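Local coordinates for protein beta-galactosidase (Bacillus circulans, PDB 4MAD) that probably hydrolyses terminal, non-reducing beta-D-galactose residues from beta-D-galactosides, as a retaining glycosidase of family GH35 built on a TIM-barrel catalytic domain, at residues V67-H72 / Y120-V125; F79-I84 / F145-E150; A85-F90 / E150-L155; Q167-Y172 / Q183-G188. All coordinates share one frame; numbering follows the deposited sequence.

Interaction 1 (V67-H72 / Y120-V125); sequences VAWNLH and YWLLTV
Trp69 and Trp121 meet with their indole N-H groups both turned to Glu73: NE1 of Trp69 donates to its carboxylate OE2, and NE1 of Trp121 to its backbone O. The contact belongs to the loop side of a (beta/alpha)8 barrel. Helix 69-72 follows barrel strand 62-66, while the 3-10 segment 120-122 lies in the long connection between strand 100-104 and helix 135-152. With both N-H groups tied to one residue, the benzo ends of the indoles carry the apolar part of the contact. Trp69 projects toward 120-125 because its CG lies anti to the backbone N (chi1 -178°), and Leu122 comes to meet it from the opposite direction. The CD1 methyl of Leu122 rests 3.9 Å from Trp69 CZ3 and leans on CH2 of the same ring as well. Its other methyl, CD2, reaches Trp69 CH2 at 4.2 Å, so the leucine fork bears on the far rim of the indole. Trp121 adds a looser touch, its CH2 standing 4.4 Å from Trp69 CZ2. The two indole planes are turned nearly perpendicular, and the approach is oblique. Tyr144 of helix 135-152 stacks on the Trp69 ring, which places this indole between the loop and the barrel helices. Asn70 reaches the same connection after strand 100-104, its OD1 accepting from NE1 of Trp113. Within 120-125 the Tyr120 ring is roofed by its own neighbour, with Trp121 CB 3.9 Å above the ring plane, over its centre.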
# COMPACT_ATOMS: atom_id res chain seq x y z
N VAL A 67 -2.98 -1.93 10.88
CA VAL A 67 -3.61 -3.19 10.48
C VAL A 67 -4.38 -2.98 9.19
O VAL A 67 -5.18 -2.14 9.15
CB VAL A 67 -4.65 -3.68 11.50
CG1 VAL A 67 -5.18 -4.96 11.08
CG2 VAL A 67 -4.07 -3.78 12.90
N ALA A 68 -4.16 -3.81 8.18
CA ALA A 68 -4.71 -3.61 6.87
C ALA A 68 -5.97 -4.47 6.71
O ALA A 68 -5.90 -5.62 6.46
CB ALA A 68 -3.69 -3.99 5.85
N TRP A 69 -7.13 -3.85 6.81
CA TRP A 69 -8.38 -4.58 6.74
C TRP A 69 -8.51 -5.33 5.43
O TRP A 69 -8.82 -6.44 5.44
CB TRP A 69 -9.53 -3.57 6.89
CG TRP A 69 -10.93 -4.12 6.90
CD1 TRP A 69 -11.32 -5.40 6.83
CD2 TRP A 69 -12.13 -3.35 6.97
NE1 TRP A 69 -12.69 -5.50 6.87
CE2 TRP A 69 -13.20 -4.24 6.96
CE3 TRP A 69 -12.40 -2.00 7.06
CZ2 TRP A 69 -14.51 -3.81 7.03
CZ3 TRP A 69 -13.72 -1.58 7.14
CH2 TRP A 69 -14.74 -2.48 7.12
N ASN A 70 -8.18 -4.69 4.32
CA ASN A 70 -8.28 -5.33 3.02
C ASN A 70 -7.45 -6.62 2.95
O ASN A 70 -7.80 -7.54 2.29
CB ASN A 70 -8.00 -4.37 1.83
CG ASN A 70 -6.64 -3.66 1.91
OD1 ASN A 70 -5.90 -3.89 2.76
ND2 ASN A 70 -6.38 -2.80 0.95
N LEU A 71 -6.33 -6.65 3.65
CA LEU A 71 -5.56 -7.86 3.69
C LEU A 71 -6.28 -8.97 4.44
O LEU A 71 -6.33 -10.05 4.01
CB LEU A 71 -4.19 -7.61 4.25
CG LEU A 71 -3.03 -8.51 3.85
CD1 LEU A 71 -2.85 -8.46 2.39
CD2 LEU A 71 -1.78 -8.08 4.53
N HIS A 72 -6.82 -8.64 5.58
CA HIS A 72 -7.58 -9.54 6.43
C HIS A 72 -8.97 -10.01 6.02
O HIS A 72 -9.39 -11.02 6.49
CB HIS A 72 -7.58 -9.04 7.84
CG HIS A 72 -6.20 -8.83 8.35
ND1 HIS A 72 -5.30 -9.86 8.45
CD2 HIS A 72 -5.53 -7.71 8.70
CE1 HIS A 72 -4.15 -9.39 8.88
NE2 HIS A 72 -4.26 -8.10 9.04
N TYR A 120 -12.16 -3.70 -1.15
CA TYR A 120 -12.71 -3.18 -2.38
C TYR A 120 -14.23 -3.29 -2.28
O TYR A 120 -14.92 -2.51 -2.79
CB TYR A 120 -12.20 -3.93 -3.60
CG TYR A 120 -12.91 -5.21 -3.80
CD1 TYR A 120 -13.93 -5.31 -4.71
CD2 TYR A 120 -12.62 -6.31 -3.06
CE1 TYR A 120 -14.61 -6.47 -4.88
CE2 TYR A 120 -13.32 -7.48 -3.24
CZ TYR A 120 -14.32 -7.55 -4.15
OH TYR A 120 -14.98 -8.71 -4.29
N TRP A 121 -14.68 -4.31 -1.58
CA TRP A 121 -16.09 -4.63 -1.50
C TRP A 121 -16.96 -3.68 -0.71
O TRP A 121 -18.15 -3.80 -0.79
CB TRP A 121 -16.36 -6.09 -1.12
CG TRP A 121 -15.80 -6.49 0.10
CD1 TRP A 121 -14.66 -7.10 0.25
CD2 TRP A 121 -16.32 -6.28 1.38
NE1 TRP A 121 -14.40 -7.32 1.54
CE2 TRP A 121 -15.42 -6.81 2.28
CE3 TRP A 121 -17.48 -5.70 1.87
CZ2 TRP A 121 -15.63 -6.79 3.64
CZ3 TRP A 121 -17.67 -5.65 3.18
CH2 TRP A 121 -16.75 -6.19 4.08
N LEU A 122 -16.36 -2.77 0.02
CA LEU A 122 -17.13 -1.72 0.61
C LEU A 122 -17.82 -0.93 -0.48
O LEU A 122 -18.89 -0.46 -0.30
CB LEU A 122 -16.27 -0.78 1.44
CG LEU A 122 -15.71 -1.39 2.72
CD1 LEU A 122 -14.93 -0.43 3.61
CD2 LEU A 122 -16.72 -2.11 3.46
N LEU A 123 -17.18 -0.79 -1.61
CA LEU A 123 -17.69 0.07 -2.65
C LEU A 123 -19.09 -0.35 -3.17
O LEU A 123 -19.79 0.44 -3.74
CB LEU A 123 -16.70 0.24 -3.77
CG LEU A 123 -15.57 1.19 -3.44
CD1 LEU A 123 -14.42 1.00 -4.34
CD2 LEU A 123 -16.00 2.59 -3.44
N THR A 124 -19.45 -1.59 -2.98
CA THR A 124 -20.71 -2.08 -3.51
C THR A 124 -21.79 -2.28 -2.44
O THR A 124 -22.81 -2.84 -2.69
CB THR A 124 -20.50 -3.33 -4.34
OG1 THR A 124 -19.96 -4.35 -3.53
CG2 THR A 124 -19.57 -3.01 -5.48
N VAL A 125 -21.52 -1.79 -1.24
CA VAL A 125 -22.49 -1.87 -0.19
C VAL A 125 -23.53 -0.78 -0.40
O VAL A 125 -23.21 0.35 -0.43
CB VAL A 125 -21.86 -1.72 1.21
CG1 VAL A 125 -22.90 -1.82 2.22
CG2 VAL A 125 -20.85 -2.75 1.43

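Interaction 2 (F79-I84 / F145-E150); sequences FVFEGI and FDVLFE
Val147 is the bump of this contact, and the rings of Phe79 and Phe81 form the hollow that receives it. The site lies on the outer layer of the (beta/alpha)8 barrel, where the loop leading from helix 69-72 to helix 87-97 packs against helix 135-152. Both branches of the valine are used. CG2 sits over one face of the Phe79 ring in a CH-pi contact, 3.8 Å from the ring centroid and only 14° off the ring normal. CG1, set anti to the backbone N (chi1 172°), enters the space between the aromatic side chains. It lies 3.8 Å from Phe79 CD1, and on its other flank it is 3.9 Å from Phe81 CE2. Val147 thus lies over the face of Phe79, whereas it meets Phe81 obliquely. One position further along the helix, Leu148 supplies a second, smaller bump. Its CD1 methyl touches Phe81 at the ring edge, near the ring plane, 4.1 Å from CE1, and the two side chains cross at about a right angle. Phe81 therefore touches two successive helix residues, and His72 stacks on its ring. Leu148 in turn also packs on Val67, which carries the contact inward to the end of strand 62-66. Phe79 and Val147 remain partly exposed, while Phe81 and Leu148 are buried. The loop is braced locally as well: Phe81 N donates to Glu82 OE2 over 2.8 Å, from above the carboxylate plane and with an N-H...O angle of 151°.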
# COMPACT_ATOMS: atom_id res chain seq x y z
N PHE A 79 -11.84 -14.43 6.11
CA PHE A 79 -10.85 -13.82 6.94
C PHE A 79 -9.50 -14.47 6.76
O PHE A 79 -9.41 -15.63 6.72
CB PHE A 79 -11.30 -13.86 8.38
CG PHE A 79 -12.47 -13.01 8.64
CD1 PHE A 79 -12.33 -11.67 8.77
CD2 PHE A 79 -13.71 -13.52 8.70
CE1 PHE A 79 -13.38 -10.90 8.98
CE2 PHE A 79 -14.75 -12.74 8.91
CZ PHE A 79 -14.58 -11.43 9.05
N VAL A 80 -8.46 -13.67 6.63
CA VAL A 80 -7.14 -14.17 6.32
C VAL A 80 -6.09 -13.67 7.32
O VAL A 80 -5.87 -12.52 7.44
CB VAL A 80 -6.69 -13.75 4.90
CG1 VAL A 80 -5.30 -14.13 4.66
CG2 VAL A 80 -7.57 -14.39 3.86
N PHE A 81 -5.48 -14.60 8.04
CA PHE A 81 -4.41 -14.28 8.96
C PHE A 81 -3.13 -15.14 8.81
O PHE A 81 -2.43 -15.36 9.75
CB PHE A 81 -4.88 -14.21 10.41
CG PHE A 81 -5.87 -13.14 10.68
CD1 PHE A 81 -5.50 -11.92 11.12
CD2 PHE A 81 -7.19 -13.38 10.50
CE1 PHE A 81 -6.42 -11.00 11.37
CE2 PHE A 81 -8.07 -12.47 10.76
CZ PHE A 81 -7.71 -11.30 11.20
N GLU A 82 -2.84 -15.53 7.58
CA GLU A 82 -1.80 -16.44 7.22
C GLU A 82 -0.70 -15.74 6.46
O GLU A 82 -0.93 -14.75 5.83
CB GLU A 82 -2.39 -17.53 6.36
CG GLU A 82 -3.53 -18.32 7.02
CD GLU A 82 -4.88 -17.59 7.08
OE1 GLU A 82 -5.34 -17.25 6.02
OE2 GLU A 82 -5.47 -17.40 8.16
N GLY A 83 0.49 -16.29 6.53
CA GLY A 83 1.58 -15.74 5.79
C GLY A 83 1.93 -14.31 6.12
O GLY A 83 2.09 -14.00 7.24
N ILE A 84 2.01 -13.48 5.11
CA ILE A 84 2.38 -12.11 5.30
C ILE A 84 1.32 -11.38 6.12
O ILE A 84 1.54 -10.34 6.63
CB ILE A 84 2.67 -11.35 3.99
CG1 ILE A 84 3.56 -10.16 4.25
CG2 ILE A 84 1.47 -10.88 3.40
CD1 ILE A 84 4.02 -9.51 3.05
N PHE A 145 -13.98 -5.99 13.10
CA PHE A 145 -13.37 -5.74 14.37
C PHE A 145 -13.61 -6.92 15.33
O PHE A 145 -12.79 -7.25 16.10
CB PHE A 145 -13.84 -4.43 14.98
CG PHE A 145 -12.96 -3.23 14.64
CD1 PHE A 145 -12.06 -3.27 13.63
CD2 PHE A 145 -13.07 -2.08 15.34
CE1 PHE A 145 -11.30 -2.15 13.36
CE2 PHE A 145 -12.32 -1.00 15.03
CZ PHE A 145 -11.45 -1.06 14.06
N ASP A 146 -14.77 -7.53 15.23
CA ASP A 146 -15.00 -8.65 16.11
C ASP A 146 -13.96 -9.71 15.86
O ASP A 146 -13.49 -10.29 16.77
CB ASP A 146 -16.33 -9.30 15.86
CG ASP A 146 -17.47 -8.53 16.44
OD1 ASP A 146 -17.26 -7.62 17.20
OD2 ASP A 146 -18.59 -8.83 16.08
N VAL A 147 -13.66 -10.02 14.62
CA VAL A 147 -12.65 -11.00 14.34
C VAL A 147 -11.26 -10.54 14.68
O VAL A 147 -10.50 -11.22 15.28
CB VAL A 147 -12.72 -11.41 12.87
CG1 VAL A 147 -11.61 -12.26 12.48
CG2 VAL A 147 -13.95 -12.17 12.63
N LEU A 148 -10.96 -9.35 14.25
CA LEU A 148 -9.62 -8.90 14.47
C LEU A 148 -9.23 -8.84 15.93
O LEU A 148 -8.21 -9.28 16.28
CB LEU A 148 -9.44 -7.51 13.89
CG LEU A 148 -8.12 -6.85 14.23
CD1 LEU A 148 -7.03 -7.52 13.52
CD2 LEU A 148 -8.12 -5.35 13.95
N PHE A 149 -10.07 -8.29 16.78
CA PHE A 149 -9.76 -8.15 18.18
C PHE A 149 -9.63 -9.48 18.97
O PHE A 149 -8.94 -9.59 19.94
CB PHE A 149 -10.60 -7.10 18.85
CG PHE A 149 -10.14 -5.72 18.54
CD1 PHE A 149 -9.18 -5.12 19.26
CD2 PHE A 149 -10.63 -5.07 17.45
CE1 PHE A 149 -8.79 -3.90 18.95
CE2 PHE A 149 -10.20 -3.83 17.13
CZ PHE A 149 -9.29 -3.26 17.87
N GLU A 150 -10.34 -10.45 18.47
CA GLU A 150 -10.29 -11.78 18.99
C GLU A 150 -8.89 -12.33 18.81
O GLU A 150 -8.44 -13.03 19.62
CB GLU A 150 -11.33 -12.66 18.32
CG GLU A 150 -11.52 -13.95 19.01
CD GLU A 150 -12.56 -14.87 18.35
OE1 GLU A 150 -13.69 -14.45 18.11
OE2 GLU A 150 -12.23 -16.03 18.08

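Interaction 3 (A85-F90 / E150-L155); sequences ADIVRF and ERLRPL
Val88 is the centre of the tight part of this contact, with one methyl for each of two partners, Arg151 in helix 135-152 and Leu155 in the 3-10 segment 153-155 that follows. CG1, anti to the backbone N (chi1 173°), reaches CD1 of Leu155 at 4.1 Å. CG2 points to the preceding turn, where it lies 3.8 Å from the backbone O of Arg151 and also touches the CB of that residue. The backbones come close to permit this, the CA atoms of Val88 and Leu152 being 6.9 Å apart. Leu155 CD1 extends past the valine methyl to Val88 CA, also at 4.1 Å, so the leucine lies on the helix surface itself. Deeper in, Ile87 CD1 and Leu152 CD2 face each other at 4.3 Å, and Ile91 of helix 87-97 widens the apolar layer around both leucines. These are adjacent outer helices of the (beta/alpha)8 barrel, following strands 62-66 and 100-104. The solvent side is looser. Arg151 starts toward the other segment and touches it with CB, but its chain bends about the CB-CG bond (chi2 -66°) and carries the guanidinium off to the Phe81 side chain. Nearby, Asp86 caps helix 87-97, its OD1 accepting from Arg89 N over 3.1 Å from above the carboxylate plane. That oxygen is 7.0 Å from Arg151 NH1, too far for a salt bridge, although some mild attraction is possible. Recognition between the two helices therefore rests on the fit of aliphatic branches, with the charges left to the rim and to capping duty.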
# COMPACT_ATOMS: atom_id res chain seq x y z
N ALA A 85 0.15 -11.97 6.20
CA ALA A 85 -0.95 -11.43 6.96
C ALA A 85 -1.03 -11.92 8.43
O ALA A 85 -1.97 -11.62 9.07
CB ALA A 85 -2.22 -11.69 6.29
N ASP A 86 -0.05 -12.67 8.91
CA ASP A 86 -0.14 -13.23 10.23
C ASP A 86 0.31 -12.16 11.20
O ASP A 86 1.43 -12.14 11.60
CB ASP A 86 0.76 -14.44 10.35
CG ASP A 86 0.42 -15.31 11.55
OD1 ASP A 86 -0.11 -14.85 12.52
OD2 ASP A 86 0.71 -16.46 11.51
N ILE A 87 -0.57 -11.26 11.55
CA ILE A 87 -0.27 -10.20 12.46
C ILE A 87 0.07 -10.73 13.83
O ILE A 87 0.94 -10.24 14.48
CB ILE A 87 -1.36 -9.16 12.46
CG1 ILE A 87 -0.93 -7.93 13.20
CG2 ILE A 87 -2.62 -9.70 13.00
CD1 ILE A 87 -1.96 -6.93 13.22
N VAL A 88 -0.55 -11.82 14.21
CA VAL A 88 -0.18 -12.38 15.47
C VAL A 88 1.33 -12.78 15.54
O VAL A 88 2.01 -12.46 16.47
CB VAL A 88 -1.10 -13.51 15.82
CG1 VAL A 88 -0.66 -14.23 17.03
CG2 VAL A 88 -2.47 -12.99 16.03
N ARG A 89 1.83 -13.42 14.52
CA ARG A 89 3.21 -13.80 14.47
C ARG A 89 4.10 -12.57 14.51
O ARG A 89 5.07 -12.55 15.17
CB ARG A 89 3.46 -14.60 13.22
CG ARG A 89 4.90 -15.04 13.02
CD ARG A 89 5.13 -15.68 11.67
NE ARG A 89 6.55 -15.82 11.39
CZ ARG A 89 7.04 -16.40 10.33
NH1 ARG A 89 6.25 -16.89 9.41
NH2 ARG A 89 8.35 -16.49 10.20
N PHE A 90 3.70 -11.54 13.79
CA PHE A 90 4.53 -10.37 13.72
C PHE A 90 4.66 -9.76 15.09
O PHE A 90 5.74 -9.49 15.54
CB PHE A 90 3.92 -9.37 12.75
CG PHE A 90 4.58 -8.01 12.79
CD1 PHE A 90 5.75 -7.79 12.16
CD2 PHE A 90 4.01 -6.97 13.43
CE1 PHE A 90 6.34 -6.59 12.20
CE2 PHE A 90 4.61 -5.77 13.47
CZ PHE A 90 5.75 -5.59 12.86
N GLU A 150 -10.34 -10.45 18.47
CA GLU A 150 -10.29 -11.78 18.99
C GLU A 150 -8.89 -12.33 18.81
O GLU A 150 -8.44 -13.03 19.62
CB GLU A 150 -11.33 -12.66 18.32
CG GLU A 150 -11.52 -13.95 19.01
CD GLU A 150 -12.56 -14.87 18.35
OE1 GLU A 150 -13.69 -14.45 18.11
OE2 GLU A 150 -12.23 -16.03 18.08
N ARG A 151 -8.27 -12.05 17.68
CA ARG A 151 -6.92 -12.43 17.44
C ARG A 151 -5.92 -11.64 18.27
O ARG A 151 -4.97 -12.18 18.73
CB ARG A 151 -6.53 -12.36 15.97
CG ARG A 151 -7.46 -13.03 15.00
CD ARG A 151 -7.56 -14.49 15.08
NE ARG A 151 -8.55 -15.00 14.16
CZ ARG A 151 -8.25 -15.66 13.07
NH1 ARG A 151 -7.01 -15.92 12.75
NH2 ARG A 151 -9.21 -16.11 12.33
N LEU A 152 -6.12 -10.35 18.37
CA LEU A 152 -5.29 -9.47 19.14
C LEU A 152 -5.40 -9.63 20.66
O LEU A 152 -4.52 -9.26 21.37
CB LEU A 152 -5.51 -8.02 18.78
CG LEU A 152 -5.31 -7.59 17.35
CD1 LEU A 152 -5.62 -6.13 17.22
CD2 LEU A 152 -3.92 -7.85 16.93
N ARG A 153 -6.49 -10.16 21.15
CA ARG A 153 -6.79 -10.05 22.55
C ARG A 153 -5.71 -10.68 23.46
O ARG A 153 -5.30 -10.08 24.40
CB ARG A 153 -8.15 -10.66 22.83
CG ARG A 153 -8.74 -10.24 24.11
CD ARG A 153 -10.23 -10.55 24.13
NE ARG A 153 -10.97 -9.55 23.38
CZ ARG A 153 -11.86 -9.77 22.41
NH1 ARG A 153 -12.19 -10.97 22.01
NH2 ARG A 153 -12.39 -8.75 21.83
N PRO A 154 -5.19 -11.82 23.09
CA PRO A 154 -4.15 -12.48 23.88
C PRO A 154 -2.90 -11.63 23.93
O PRO A 154 -2.06 -11.87 24.76
CB PRO A 154 -3.85 -13.70 23.06
CG PRO A 154 -4.97 -13.95 22.34
CD PRO A 154 -5.54 -12.65 21.96
N LEU A 155 -2.78 -10.69 23.00
CA LEU A 155 -1.56 -9.89 22.86
C LEU A 155 -1.56 -8.54 23.57
O LEU A 155 -0.56 -7.88 23.62
CB LEU A 155 -1.17 -9.76 21.40
CG LEU A 155 -0.85 -11.03 20.64
CD1 LEU A 155 -0.82 -10.72 19.20
CD2 LEU A 155 0.43 -11.67 21.13

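Interaction 4 (Q167-Y172 / Q183-G188); sequences QIENEY and QYLRDG
Ile168 faces helix 179-192 with both branches that leave its CB. The first is the methyl CG2, which meets Leu185 CB at 4.0 Å and Leu185 CG only slightly further off, the two side chains sliding past each other in opposite directions. The second runs through CG1, anti to the carbonyl carbon (chi1 -68°), to the tip CD1. This methyl rests on the backbone side of Arg186, 3.9 Å from its CA and equally near its CB. The isoleucine thus spans two successive helix residues. Leu185 returns the contact with CD2, which presses on Glu169 CG at 3.5 Å and lies about 4.0 Å from Ile168 O. The side chains of Glu169 and Leu185 cross at about a right angle. Beyond CG the carboxylate of Glu169 is held by three groups: Arg131 in a salt bridge and Asn170 N through OE1, and Tyr181 OH through OE2. The Asn170 N bond measures 3.0 Å and comes from above the carboxylate plane. Arg186 leads its guanidinium away from the contact, with NE bridged to Asp187 OD1 at 2.8 Å and NH1 bonded to Glu215 O. Asn170-Glu171 is the Asn-Glu pair characteristic of clan GH-A, and Glu171 is the predicted proton donor. The contact thus packs the loop carrying that residue against helix 179-192. Ile168 leaves barrel strand 163-167, bonds through its backbone to Phe199 of the next strand, 197-202, and packs on Leu198 there and on Ile189 one turn along helix 179-192.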
# COMPACT_ATOMS: atom_id res chain seq x y z
N GLN A 167 -4.52 3.13 18.40
CA GLN A 167 -5.07 4.34 17.82
C GLN A 167 -6.50 4.13 17.37
O GLN A 167 -6.80 3.13 16.87
CB GLN A 167 -4.28 4.78 16.61
CG GLN A 167 -4.56 6.18 16.19
CD GLN A 167 -3.79 6.61 14.99
OE1 GLN A 167 -4.19 6.33 13.88
NE2 GLN A 167 -2.70 7.28 15.20
N ILE A 168 -7.33 5.13 17.56
CA ILE A 168 -8.70 5.04 17.19
C ILE A 168 -8.95 5.38 15.77
O ILE A 168 -9.30 4.53 15.06
CB ILE A 168 -9.64 5.74 18.16
CG1 ILE A 168 -9.62 4.97 19.49
CG2 ILE A 168 -11.00 5.78 17.58
CD1 ILE A 168 -10.10 5.69 20.60
N GLU A 169 -8.76 6.55 15.26
CA GLU A 169 -9.06 6.40 13.80
C GLU A 169 -7.65 6.65 13.27
O GLU A 169 -6.70 6.38 13.86
CB GLU A 169 -10.11 7.39 13.34
CG GLU A 169 -11.23 6.87 12.49
CD GLU A 169 -11.07 7.27 11.06
OE1 GLU A 169 -10.12 7.95 10.71
OE2 GLU A 169 -11.89 6.87 10.27
N ASN A 170 -7.62 7.13 12.07
CA ASN A 170 -6.47 7.89 11.64
C ASN A 170 -6.54 9.24 11.01
O ASN A 170 -7.16 9.41 10.02
CB ASN A 170 -5.87 6.89 10.68
CG ASN A 170 -4.47 7.27 10.25
OD1 ASN A 170 -3.56 7.04 10.96
ND2 ASN A 170 -4.34 7.87 9.11
N GLU A 171 -5.95 10.22 11.67
CA GLU A 171 -5.96 11.55 11.14
C GLU A 171 -7.39 11.94 10.70
O GLU A 171 -7.59 12.44 9.63
CB GLU A 171 -4.95 11.68 10.00
CG GLU A 171 -3.52 11.75 10.41
CD GLU A 171 -2.54 12.25 9.34
OE1 GLU A 171 -2.81 12.02 8.16
OE2 GLU A 171 -1.52 12.84 9.71
N TYR A 172 -8.37 11.68 11.55
CA TYR A 172 -9.75 11.85 11.15
C TYR A 172 -10.06 13.29 10.77
O TYR A 172 -10.82 13.52 9.90
CB TYR A 172 -10.74 11.32 12.15
CG TYR A 172 -12.15 11.38 11.67
CD1 TYR A 172 -12.60 10.61 10.60
CD2 TYR A 172 -13.06 12.27 12.21
CE1 TYR A 172 -13.86 10.70 10.16
CE2 TYR A 172 -14.32 12.36 11.73
CZ TYR A 172 -14.73 11.56 10.72
OH TYR A 172 -15.99 11.63 10.26
N GLN A 183 -17.00 8.61 18.50
CA GLN A 183 -17.44 8.08 19.76
C GLN A 183 -17.85 6.65 19.66
O GLN A 183 -17.56 5.88 20.50
CB GLN A 183 -18.50 8.97 20.40
CG GLN A 183 -17.95 10.30 20.79
CD GLN A 183 -18.85 11.15 21.60
OE1 GLN A 183 -19.78 10.68 22.14
NE2 GLN A 183 -18.59 12.43 21.64
N TYR A 184 -18.52 6.31 18.60
CA TYR A 184 -18.90 4.95 18.42
C TYR A 184 -17.67 4.06 18.25
O TYR A 184 -17.58 2.98 18.77
CB TYR A 184 -19.78 4.84 17.22
CG TYR A 184 -20.29 3.46 17.03
CD1 TYR A 184 -21.46 3.06 17.61
CD2 TYR A 184 -19.59 2.56 16.29
CE1 TYR A 184 -21.92 1.82 17.45
CE2 TYR A 184 -20.06 1.30 16.10
CZ TYR A 184 -21.24 0.92 16.70
OH TYR A 184 -21.73 -0.34 16.55
N LEU A 185 -16.73 4.55 17.49
CA LEU A 185 -15.47 3.83 17.28
C LEU A 185 -14.67 3.66 18.57
O LEU A 185 -14.22 2.61 18.85
CB LEU A 185 -14.62 4.58 16.27
CG LEU A 185 -13.75 3.77 15.37
CD1 LEU A 185 -14.51 2.63 14.79
CD2 LEU A 185 -13.18 4.61 14.27
N ARG A 186 -14.60 4.71 19.35
CA ARG A 186 -13.87 4.65 20.60
C ARG A 186 -14.46 3.61 21.53
O ARG A 186 -13.80 2.83 22.13
CB ARG A 186 -13.98 6.01 21.24
CG ARG A 186 -13.53 6.14 22.67
CD ARG A 186 -14.18 7.31 23.34
NE ARG A 186 -15.62 7.17 23.54
CZ ARG A 186 -16.44 8.15 23.86
NH1 ARG A 186 -15.98 9.36 24.06
NH2 ARG A 186 -17.71 7.93 24.00
N ASP A 187 -15.76 3.66 21.62
CA ASP A 187 -16.50 2.73 22.45
C ASP A 187 -16.39 1.31 21.96
O ASP A 187 -16.28 0.40 22.73
CB ASP A 187 -17.95 3.15 22.58
CG ASP A 187 -18.12 4.44 23.35
OD1 ASP A 187 -17.19 4.93 23.97
OD2 ASP A 187 -19.22 4.96 23.30
N GLY A 188 -16.45 1.16 20.65
CA GLY A 188 -16.30 -0.13 20.05
C GLY A 188 -14.95 -0.76 20.26
O GLY A 188 -14.87 -1.91 20.53

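Overall arrangement
All four interactions lie within the family 35 TIM-barrel domain. Interactions 1, 2 and 3 interleave along the chain: 67-72, 79-84 and 85-90 come first, then 120-125, 145-150 and 150-155. Interactions 2 and 3 are neighbours, their centres 7 Å apart, and share Glu150 and helix 135-152. The centres of interactions 1 and 2 are about 13 Å apart, and His72 joins Val80 through a probable backbone hydrogen bond. Interaction 4 opens only after the others have closed, and its centre is 18 to 20 Å from theirs; Phe145 meets Leu185 to link it to interaction 2. Loops and helices following strands 62-66, 100-104 and 163-167 thus pack together round the barrel, the last carrying the predicted proton donor.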